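Local coordinates for protein putative esterase (Sulfolobus solfataricus P2, PDB 2RAU) that probably acts as a lipase or esterase of the alpha/beta-hydrolase superfamily and binds calcium, at residues I25-R30 with Y35-L40. Numbering follows the deposited sequence.
Sequences IWKMKR and YDIISL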
loop_
_atom_site.group_PDB
_atom_site.type_symbol
_atom_site.label_atom_id
_atom_site.label_comp_id
_atom_site.label_asym_id
_atom_site.label_seq_id
_atom_site.Cartn_x
_atom_site.Cartn_y
_atom_site.Cartn_z
ATOM N N ILE A 25 -12.251 12.779 -2.326
ATOM C CA ILE A 25 -12.293 11.750 -1.294
ATOM C C ILE A 25 -13.759 11.523 -0.860
ATOM O O ILE A 25 -14.491 12.468 -0.596
ATOM C CB ILE A 25 -11.481 12.095 -0.035
ATOM C CG1 ILE A 25 -10.044 12.521 -0.379
ATOM C CG2 ILE A 25 -11.466 10.941 0.901
ATOM C CD1 ILE A 25 -9.237 12.989 0.810
ATOM N N TRP A 26 -14.123 10.252 -0.781
ATOM C CA TRP A 26 -15.401 9.822 -0.259
ATOM C C TRP A 26 -15.155 8.869 0.861
ATOM O O TRP A 26 -14.177 8.142 0.878
ATOM C CB TRP A 26 -16.218 9.089 -1.303
ATOM C CG TRP A 26 -16.556 9.851 -2.520
ATOM C CD1 TRP A 26 -17.715 10.501 -2.779
ATOM C CD2 TRP A 26 -15.740 10.010 -3.688
ATOM N NE1 TRP A 26 -17.687 11.040 -4.032
ATOM C CE2 TRP A 26 -16.485 10.766 -4.612
ATOM C CE3 TRP A 26 -14.480 9.552 -4.053
ATOM C CZ2 TRP A 26 -16.009 11.099 -5.854
ATOM C CZ3 TRP A 26 -14.010 9.879 -5.300
ATOM C CH2 TRP A 26 -14.778 10.648 -6.189
ATOM N N LYS A 27 -16.123 8.818 1.748
ATOM C CA LYS A 27 -16.088 7.968 2.926
ATOM C C LYS A 27 -17.379 7.129 3.037
ATOM O O LYS A 27 -18.483 7.606 2.689
ATOM C CB LYS A 27 -16.030 8.918 4.093
ATOM C CG LYS A 27 -15.861 8.341 5.392
ATOM C CD LYS A 27 -15.889 9.481 6.446
ATOM C CE LYS A 27 -14.582 9.691 7.038
ATOM N NZ LYS A 27 -14.704 10.528 8.291
HETATM N N MSE A 28 -17.246 5.890 3.520
HETATM C CA MSE A 28 -18.393 5.031 3.750
HETATM C C MSE A 28 -18.319 4.403 5.140
HETATM O O MSE A 28 -17.333 3.804 5.500
HETATM C CB MSE A 28 -18.452 3.889 2.753
HETATM C CG MSE A 28 -19.613 2.894 2.978
HETATM SE SE MSE A 28 -19.637 1.504 1.609
HETATM C CE MSE A 28 -20.582 2.539 0.271
ATOM N N LYS A 29 -19.391 4.545 5.912
ATOM C CA LYS A 29 -19.510 3.842 7.148
ATOM C C LYS A 29 -19.780 2.372 6.915
ATOM O O LYS A 29 -20.628 1.986 6.103
ATOM C CB LYS A 29 -20.637 4.424 7.951
ATOM C CG LYS A 29 -20.752 3.841 9.363
ATOM C CD LYS A 29 -19.521 4.290 10.244
ATOM C CE LYS A 29 -19.485 3.746 11.710
ATOM N NZ LYS A 29 -19.197 2.297 11.820
ATOM N N ARG A 30 -19.054 1.545 7.668
ATOM C CA ARG A 30 -19.171 0.097 7.627
ATOM C C ARG A 30 -19.635 -0.344 9.059
ATOM O O ARG A 30 -20.076 0.491 9.875
ATOM C CB ARG A 30 -17.816 -0.523 7.269
ATOM C CG ARG A 30 -17.172 0.013 5.975
ATOM C CD ARG A 30 -17.950 -0.327 4.726
ATOM N NE ARG A 30 -17.638 -1.651 4.246
ATOM C CZ ARG A 30 -18.485 -2.537 3.756
ATOM N NH1 ARG A 30 -19.760 -2.305 3.654
ATOM N NH2 ARG A 30 -18.042 -3.689 3.342
ATOM N N TYR A 35 -15.130 2.731 14.467
ATOM C CA TYR A 35 -13.919 2.746 13.685
ATOM C C TYR A 35 -14.022 1.952 12.390
ATOM O O TYR A 35 -13.081 1.930 11.604
ATOM C CB TYR A 35 -12.769 2.198 14.500
ATOM C CG TYR A 35 -12.661 2.827 15.856
ATOM C CD1 TYR A 35 -12.282 4.138 15.981
ATOM C CD2 TYR A 35 -13.036 2.152 17.009
ATOM C CE1 TYR A 35 -12.210 4.713 17.215
ATOM C CE2 TYR A 35 -12.946 2.719 18.225
ATOM C CZ TYR A 35 -12.526 4.008 18.335
ATOM O OH TYR A 35 -12.424 4.635 19.593
ATOM N N ASP A 36 -15.172 1.328 12.147
ATOM C CA ASP A 36 -15.376 0.567 10.933
ATOM C C ASP A 36 -15.844 1.521 9.857
ATOM O O ASP A 36 -17.042 1.703 9.674
ATOM C CB ASP A 36 -16.369 -0.582 11.164
ATOM C CG ASP A 36 -15.761 -1.671 11.993
ATOM O OD1 ASP A 36 -14.950 -2.378 11.414
ATOM O OD2 ASP A 36 -16.019 -1.798 13.210
ATOM N N ILE A 37 -14.874 2.136 9.191
ATOM C CA ILE A 37 -15.059 3.167 8.131
ATOM C C ILE A 37 -14.025 2.859 7.096
ATOM O O ILE A 37 -12.917 2.418 7.438
ATOM C CB ILE A 37 -14.798 4.615 8.658
ATOM C CG1 ILE A 37 -15.696 4.898 9.859
ATOM C CG2 ILE A 37 -14.998 5.728 7.512
ATOM C CD1 ILE A 37 -15.458 6.273 10.458
ATOM N N ILE A 38 -14.365 3.102 5.830
ATOM C CA ILE A 38 -13.389 3.039 4.705
ATOM C C ILE A 38 -13.508 4.322 3.900
ATOM O O ILE A 38 -14.496 5.060 4.034
ATOM C CB ILE A 38 -13.496 1.789 3.797
ATOM C CG1 ILE A 38 -14.890 1.718 3.142
ATOM C CG2 ILE A 38 -13.224 0.552 4.604
ATOM C CD1 ILE A 38 -15.049 0.556 2.138
ATOM N N SER A 39 -12.451 4.670 3.185
ATOM C CA SER A 39 -12.525 5.795 2.299
ATOM C C SER A 39 -11.848 5.531 0.965
ATOM O O SER A 39 -11.137 4.558 0.782
ATOM C CB SER A 39 -12.093 7.115 2.970
ATOM O OG SER A 39 -11.025 6.934 3.879
ATOM N N LEU A 40 -12.137 6.397 0.004
ATOM C CA LEU A 40 -11.708 6.221 -1.355
ATOM C C LEU A 40 -11.189 7.538 -1.889
ATOM O O LEU A 40 -11.841 8.561 -1.695
ATOM C CB LEU A 40 -12.910 5.794 -2.197
ATOM C CG LEU A 40 -12.835 5.683 -3.692
ATOM C CD1 LEU A 40 -11.677 4.757 -3.927
ATOM C CD2 LEU A 40 -14.166 5.081 -4.191
#
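Trp-26 pairs with Leu-40, and Met-28 with Ile-38, through two reciprocal sets of backbone hydrogen bonds; the straightest, Met-28 N to Ile-38 O, spans 2.9 Å at 174°. Between them Lys-27 and Ser-39 form a non-hydrogen-bonded pair, as do Lys-29 and Ile-37 beyond. On the face carrying Lys-27, Lys-29, Ile-37 and Ser-39 the two lysines meet different branches of Ile-37: Lys-27 CG presses on CG2 at a tight 3.5 Å, while Lys-29 CD meets CG1 at 3.9 Å. Two bends in the Lys-29 chain, at chi2 (68°) and chi4 (71°), curl its ammonium back over the hairpin end, where NZ bonds to Asp-36 O (3.1 Å) and to Arg-30 O (2.8 Å), in each case from above the carbonyl plane. Asp-36 O also accepts Arg-30 N, at 2.8 Å, from the opposite face, so one carbonyl is gripped twice as the strands part.

On the face of Trp-26, Met-28, Ile-38 and Leu-40, Trp-26 turns the CE3 side of its indole to Leu-40 CG (4.2 Å), and the folded Arg-30 chain lays CD against Ile-38 CD1. Helix 123-141 covers this face, touching Leu-40 through Val-133 and Phe-136, and its Asp-129 forms a salt bridge with Arg-30 NE. At the turn, Ser-33 takes a hydrogen bond from Lys-29 NZ through its carbonyl and bonds through its hydroxyl to Asp-36 OD2, while Asp-36 OD1 forms a salt bridge with Arg-102. The whole is an antiparallel beta hairpin, strands 21-29 and 37-45, which extends the mainly parallel central sheet, by way of strand 94-100, at one side of an alpha/beta-hydrolase fold.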